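Local coordinates for siderophore periplasmic binding protein (Thermobifida fusca, PDB 5DH0) that probably binds ferric siderophores of the fuscachelin type outside the cell membrane and hands them on for iron uptake, at residues A[48-53]-A[288-293]; A[133-138]-A[148-153]. All blocks are in the same frame, centred on the assembly; numbering follows the deposited sequence.

Contact 1 of 2, residues A[48-53]-A[288-293]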
loop_
_atom_site.group_PDB
_atom_site.type_symbol
_atom_site.label_atom_id
_atom_site.label_comp_id
_atom_site.label_asym_id
_atom_site.label_seq_id
_atom_site.Cartn_x
_atom_site.Cartn_y
_atom_site.Cartn_z
ATOM N N LEU A 48 7.732 -21.628 33.786
ATOM C CA LEU A 48 8.821 -21.070 33.003
ATOM C C LEU A 48 8.210 -20.163 31.933
ATOM O O LEU A 48 7.026 -19.786 32.035
ATOM C CB LEU A 48 9.686 -22.170 32.398
ATOM C CG LEU A 48 10.238 -23.098 33.483
ATOM C CD1 LEU A 48 11.075 -24.210 32.899
ATOM C CD2 LEU A 48 11.026 -22.321 34.523
ATOM N N GLU A 49 9.000 -19.806 30.921
ATOM C CA GLU A 49 8.543 -18.827 29.936
ATOM C C GLU A 49 7.222 -19.249 29.280
ATOM O O GLU A 49 7.033 -20.423 28.949
ATOM C CB GLU A 49 9.607 -18.581 28.860
ATOM C CG GLU A 49 9.334 -17.309 28.063
ATOM C CD GLU A 49 10.220 -17.152 26.839
ATOM O OE1 GLU A 49 10.530 -18.185 26.193
ATOM O OE2 GLU A 49 10.583 -15.987 26.521
ATOM N N PHE A 50 6.326 -18.266 29.141
ATOM C CA PHE A 50 4.955 -18.402 28.629
ATOM C C PHE A 50 4.031 -19.128 29.598
ATOM O O PHE A 50 2.829 -19.228 29.343
ATOM C CB PHE A 50 4.927 -19.098 27.255
ATOM C CG PHE A 50 5.757 -18.395 26.230
ATOM C CD1 PHE A 50 5.394 -17.131 25.780
ATOM C CD2 PHE A 50 6.930 -18.962 25.759
ATOM C CE1 PHE A 50 6.179 -16.443 24.857
ATOM C CE2 PHE A 50 7.712 -18.295 24.833
ATOM C CZ PHE A 50 7.338 -17.028 24.383
ATOM N N GLY A 51 4.579 -19.612 30.709
ATOM C CA GLY A 51 3.762 -20.243 31.734
ATOM C C GLY A 51 3.061 -19.233 32.635
ATOM O O GLY A 51 1.991 -19.516 33.172
ATOM N N THR A 52 3.659 -18.056 32.809
ATOM C CA THR A 52 3.120 -17.054 33.725
ATOM C C THR A 52 1.708 -16.612 33.340
ATOM O O THR A 52 0.826 -16.516 34.197
ATOM C CB THR A 52 4.010 -15.800 33.788
ATOM O OG1 THR A 52 5.357 -16.177 34.096
ATOM C CG2 THR A 52 3.487 -14.851 34.849
ATOM N N GLU A 53 1.501 -16.348 32.051
ATOM C CA GLU A 53 0.188 -15.944 31.532
ATOM C C GLU A 53 -0.850 -17.034 31.796
ATOM O O GLU A 53 -2.031 -16.754 32.025
ATOM C CB GLU A 53 0.272 -15.641 30.029
ATOM C CG GLU A 53 1.091 -14.375 29.685
ATOM C CD GLU A 53 2.612 -14.535 29.904
ATOM O OE1 GLU A 53 3.091 -15.655 30.220
ATOM O OE2 GLU A 53 3.329 -13.519 29.774
ATOM N N ALA A 288 1.439 -8.234 22.080
ATOM C CA ALA A 288 2.074 -9.542 21.971
ATOM C C ALA A 288 1.048 -10.683 21.774
ATOM O O ALA A 288 1.360 -11.708 21.171
ATOM C CB ALA A 288 2.938 -9.802 23.197
ATOM N N ALA A 289 -0.165 -10.490 22.280
ATOM C CA ALA A 289 -1.239 -11.476 22.165
ATOM C C ALA A 289 -0.751 -12.875 22.523
ATOM O O ALA A 289 -0.755 -13.780 21.689
ATOM C CB ALA A 289 -1.824 -11.467 20.762
ATOM N N ARG A 290 -0.309 -13.041 23.761
ATOM C CA ARG A 290 0.208 -14.328 24.193
ATOM C C ARG A 290 -0.909 -15.339 24.447
ATOM O O ARG A 290 -0.676 -16.529 24.354
ATOM C CB ARG A 290 1.071 -14.146 25.437
ATOM C CG ARG A 290 2.418 -13.523 25.124
ATOM C CD ARG A 290 3.302 -13.512 26.336
ATOM N NE ARG A 290 4.696 -13.231 26.007
ATOM C CZ ARG A 290 5.715 -13.496 26.822
ATOM N NH1 ARG A 290 5.487 -14.051 28.003
ATOM N NH2 ARG A 290 6.959 -13.216 26.453
ATOM N N THR A 291 -2.116 -14.868 24.758
ATOM C CA THR A 291 -3.256 -15.762 25.000
ATOM C C THR A 291 -4.475 -15.312 24.196
ATOM O O THR A 291 -4.471 -14.204 23.625
ATOM C CB THR A 291 -3.635 -15.810 26.504
ATOM O OG1 THR A 291 -4.153 -14.530 26.906
ATOM C CG2 THR A 291 -2.414 -16.174 27.375
ATOM N N TYR A 292 -5.527 -16.138 24.161
ATOM C CA TYR A 292 -6.713 -15.743 23.399
ATOM C C TYR A 292 -7.399 -14.567 24.084
ATOM O O TYR A 292 -7.980 -13.705 23.418
ATOM C CB TYR A 292 -7.672 -16.926 23.189
ATOM C CG TYR A 292 -7.316 -17.721 21.931
ATOM C CD1 TYR A 292 -7.584 -17.206 20.668
ATOM C CD2 TYR A 292 -6.684 -18.958 22.006
ATOM C CE1 TYR A 292 -7.250 -17.904 19.524
ATOM C CE2 TYR A 292 -6.348 -19.657 20.865
ATOM C CZ TYR A 292 -6.633 -19.125 19.629
ATOM O OH TYR A 292 -6.306 -19.803 18.486
ATOM N N ALA A 293 -7.275 -14.488 25.406
ATOM C CA ALA A 293 -7.833 -13.348 26.136
ATOM C C ALA A 293 -7.106 -12.048 25.782
ATOM O O ALA A 293 -7.721 -10.991 25.632
ATOM C CB ALA A 293 -7.777 -13.602 27.636
HETATM O O HOH W 1 9.220 -13.581 28.092
#
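NH1 of R290 donates to OE2 of E53 at 2.8 Å, a salt bridge that is short but bent, with an N-H...O angle of 132°. The oxygen is tilted out of the guanidinium plane, and the N-H reaches it from above the carboxylate plane, so the two flat groups do not pair side by side. E53 gets its carboxylate there by bending at chi2 (71°), which folds the chain back beside CD of R290. F50 supplies the second support: its CE1 sits over the centre of one guanidinium face, 3.6 Å from CZ of R290, with the ring and guanidinium planes 50° apart. At the edge of the group, in its plane, NH2 of R290 donates to a water 2.8 Å away, and that water donates to OE2 of E49. The other oxygen of E49 is held by R112 in a salt bridge. Nearer the backbone, CB of E53 packs on CG2 of T291, the residue that N-caps helix 292-307 and whose OG1 also bonds E57. The contact joins the turn after strand 45-47 to the start of the C-terminal helix, and its charged residues probably face the cleft between the two lobes, where relatives in this binding-protein family take their ligand.

Contact 2 of 2, residues A[133-138]-A[148-153]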
loop_
_atom_site.group_PDB
_atom_site.type_symbol
_atom_site.label_atom_id
_atom_site.label_comp_id
_atom_site.label_asym_id
_atom_site.label_seq_id
_atom_site.Cartn_x
_atom_site.Cartn_y
_atom_site.Cartn_z
ATOM N N VAL A 133 6.084 -30.346 31.425
ATOM C CA VAL A 133 5.310 -30.215 30.187
ATOM C C VAL A 133 5.730 -29.009 29.369
ATOM O O VAL A 133 5.488 -27.869 29.768
ATOM C CB VAL A 133 3.803 -30.088 30.457
ATOM C CG1 VAL A 133 3.046 -29.878 29.145
ATOM C CG2 VAL A 133 3.290 -31.320 31.164
ATOM N N PHE A 134 6.354 -29.282 28.225
ATOM C CA PHE A 134 6.736 -28.278 27.234
ATOM C C PHE A 134 5.915 -28.396 25.940
ATOM O O PHE A 134 5.741 -29.502 25.412
ATOM C CB PHE A 134 8.213 -28.414 26.880
ATOM C CG PHE A 134 9.154 -27.978 27.962
ATOM C CD1 PHE A 134 9.022 -26.736 28.559
ATOM C CD2 PHE A 134 10.214 -28.795 28.344
ATOM C CE1 PHE A 134 9.912 -26.324 29.543
ATOM C CE2 PHE A 134 11.108 -28.390 29.319
ATOM C CZ PHE A 134 10.955 -27.151 29.927
ATOM N N PHE A 135 5.426 -27.269 25.420
ATOM C CA PHE A 135 4.848 -27.253 24.079
ATOM C C PHE A 135 5.665 -26.383 23.128
ATOM O O PHE A 135 5.942 -25.206 23.409
ATOM C CB PHE A 135 3.407 -26.763 24.104
ATOM C CG PHE A 135 2.459 -27.738 24.706
ATOM C CD1 PHE A 135 2.028 -27.584 26.004
ATOM C CD2 PHE A 135 2.006 -28.819 23.980
ATOM C CE1 PHE A 135 1.157 -28.481 26.571
ATOM C CE2 PHE A 135 1.135 -29.726 24.549
ATOM C CZ PHE A 135 0.719 -29.553 25.852
ATOM N N ASP A 136 6.056 -26.975 22.009
ATOM C CA ASP A 136 6.708 -26.242 20.939
ATOM C C ASP A 136 5.714 -25.347 20.223
ATOM O O ASP A 136 4.547 -25.694 20.055
ATOM C CB ASP A 136 7.351 -27.190 19.926
ATOM C CG ASP A 136 8.471 -28.016 20.522
ATOM O OD1 ASP A 136 9.494 -27.428 20.926
ATOM O OD2 ASP A 136 8.337 -29.256 20.570
ATOM N N PHE A 137 6.182 -24.183 19.807
ATOM C CA PHE A 137 5.366 -23.325 18.972
ATOM C C PHE A 137 6.251 -22.702 17.920
ATOM O O PHE A 137 7.445 -22.504 18.129
ATOM C CB PHE A 137 4.665 -22.241 19.792
ATOM C CG PHE A 137 5.608 -21.259 20.436
ATOM C CD1 PHE A 137 5.892 -20.044 19.825
ATOM C CD2 PHE A 137 6.207 -21.548 21.660
ATOM C CE1 PHE A 137 6.765 -19.139 20.419
ATOM C CE2 PHE A 137 7.080 -20.644 22.255
ATOM C CZ PHE A 137 7.358 -19.437 21.631
ATOM N N ASP A 138 5.659 -22.412 16.776
ATOM C CA ASP A 138 6.388 -21.754 15.720
ATOM C C ASP A 138 5.882 -20.317 15.570
ATOM O O ASP A 138 4.730 -20.021 15.868
ATOM C CB ASP A 138 6.237 -22.529 14.412
ATOM C CG ASP A 138 7.018 -21.910 13.285
ATOM O OD1 ASP A 138 8.250 -21.745 13.438
ATOM O OD2 ASP A 138 6.398 -21.551 12.258
ATOM N N THR A 148 -0.379 -21.442 24.499
ATOM C CA THR A 148 -0.797 -21.173 25.869
ATOM C C THR A 148 -2.178 -21.762 26.121
ATOM O O THR A 148 -2.535 -22.029 27.267
ATOM C CB THR A 148 -0.823 -19.663 26.223
ATOM O OG1 THR A 148 -1.636 -18.960 25.277
ATOM C CG2 THR A 148 0.571 -19.082 26.240
ATOM N N LEU A 149 -2.954 -21.949 25.056
ATOM C CA LEU A 149 -4.207 -22.688 25.163
ATOM C C LEU A 149 -3.933 -24.121 25.654
ATOM O O LEU A 149 -4.650 -24.635 26.510
ATOM C CB LEU A 149 -4.944 -22.713 23.819
ATOM C CG LEU A 149 -6.101 -23.705 23.716
ATOM C CD1 LEU A 149 -7.231 -23.262 24.630
ATOM C CD2 LEU A 149 -6.603 -23.866 22.280
ATOM N N GLU A 150 -2.887 -24.758 25.131
ATOM C CA GLU A 150 -2.539 -26.122 25.544
ATOM C C GLU A 150 -2.092 -26.210 26.999
ATOM O O GLU A 150 -2.472 -27.136 27.724
ATOM C CB GLU A 150 -1.430 -26.703 24.651
ATOM C CG GLU A 150 -1.870 -26.976 23.232
ATOM C CD GLU A 150 -3.076 -27.892 23.181
ATOM O OE1 GLU A 150 -3.262 -28.699 24.126
ATOM O OE2 GLU A 150 -3.851 -27.792 22.204
ATOM N N LEU A 151 -1.265 -25.262 27.421
ATOM C CA LEU A 151 -0.823 -25.222 28.807
ATOM C C LEU A 151 -2.034 -25.025 29.716
ATOM O O LEU A 151 -2.093 -25.589 30.816
ATOM C CB LEU A 151 0.216 -24.115 29.008
ATOM C CG LEU A 151 1.531 -24.427 28.286
ATOM C CD1 LEU A 151 2.546 -23.295 28.471
ATOM C CD2 LEU A 151 2.103 -25.755 28.759
ATOM N N SER A 152 -3.008 -24.244 29.245
ATOM C CA SER A 152 -4.221 -23.998 30.010
ATOM C C SER A 152 -4.985 -25.290 30.268
ATOM O O SER A 152 -5.503 -25.515 31.371
ATOM C CB SER A 152 -5.118 -23.008 29.291
ATOM O OG SER A 152 -4.623 -21.697 29.427
ATOM N N ARG A 153 -5.057 -26.140 29.250
ATOM C CA ARG A 153 -5.774 -27.392 29.396
ATOM C C ARG A 153 -5.056 -28.244 30.441
ATOM O O ARG A 153 -5.685 -28.832 31.318
ATOM C CB ARG A 153 -5.884 -28.121 28.050
ATOM C CG ARG A 153 -6.886 -27.490 27.106
ATOM C CD ARG A 153 -6.868 -28.172 25.764
ATOM N NE ARG A 153 -7.815 -27.566 24.836
ATOM C CZ ARG A 153 -7.604 -27.465 23.529
ATOM N NH1 ARG A 153 -6.473 -27.926 23.010
ATOM N NH2 ARG A 153 -8.507 -26.893 22.743
#
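F135 and L151 meet edge on: CD2 of L151 lies near the plane of the phenyl ring, 3.3 Å from CD1 of F135, a close approach of apolar carbons. E150, one residue earlier on the helix, takes the ring's face instead. Its CB stands 3.6 Å from the centroid of the F135 ring and only 9° off the ring normal, a CH-pi contact almost straight above the centre. Two successive helix residues therefore hold one ring at its face and its edge, which should limit how freely it can tilt. The F135 side chain is turned with CG anti to its own carbonyl carbon (chi1 -71°), which brings the ring against E150 and L151. E150 then bends at chi2, and its OE2 forms a salt bridge with NH1 of R153 at 2.7 Å, one turn further along. The acid thus gives its methylene to the ring and its charge to the helix surface; R153 also reaches E162 through NE. Beside the ring, V133 adds CG1 at 4.2 Å from CD2 of L151. The strand and helix segments run nearly antiparallel, at 160°, with axes 8.9 Å apart. Strand 132-137 is an outermost strand of the five-stranded parallel sheet and is hydrogen-bonded to strand 106-112; helix 142-154 packs on one side of it, with helix 158-178 against L149 and S152 of that helix.

In the fold
Contact 2 is nested within the chain loop that contact 1 closes, and their centres are about 10 Å apart. Contact 1 is buried near the middle of the chain and rests on charge, a guanidinium with a ring carbon over its face, and a water. Contact 2, its centre about 15 Å from the chain centre, is partly buried; it has no hydrogen bond or salt bridge across its segments and meets by apolar packing and a CH-pi contact, its one salt bridge staying within the helix. Contact 1 is a long-range tie between residues some 235 apart, contact 2 a local strand-to-helix packing. T148 joins them, its OG1 bonding the carbonyl of R290, while F50 and F137 meet edge-to-face.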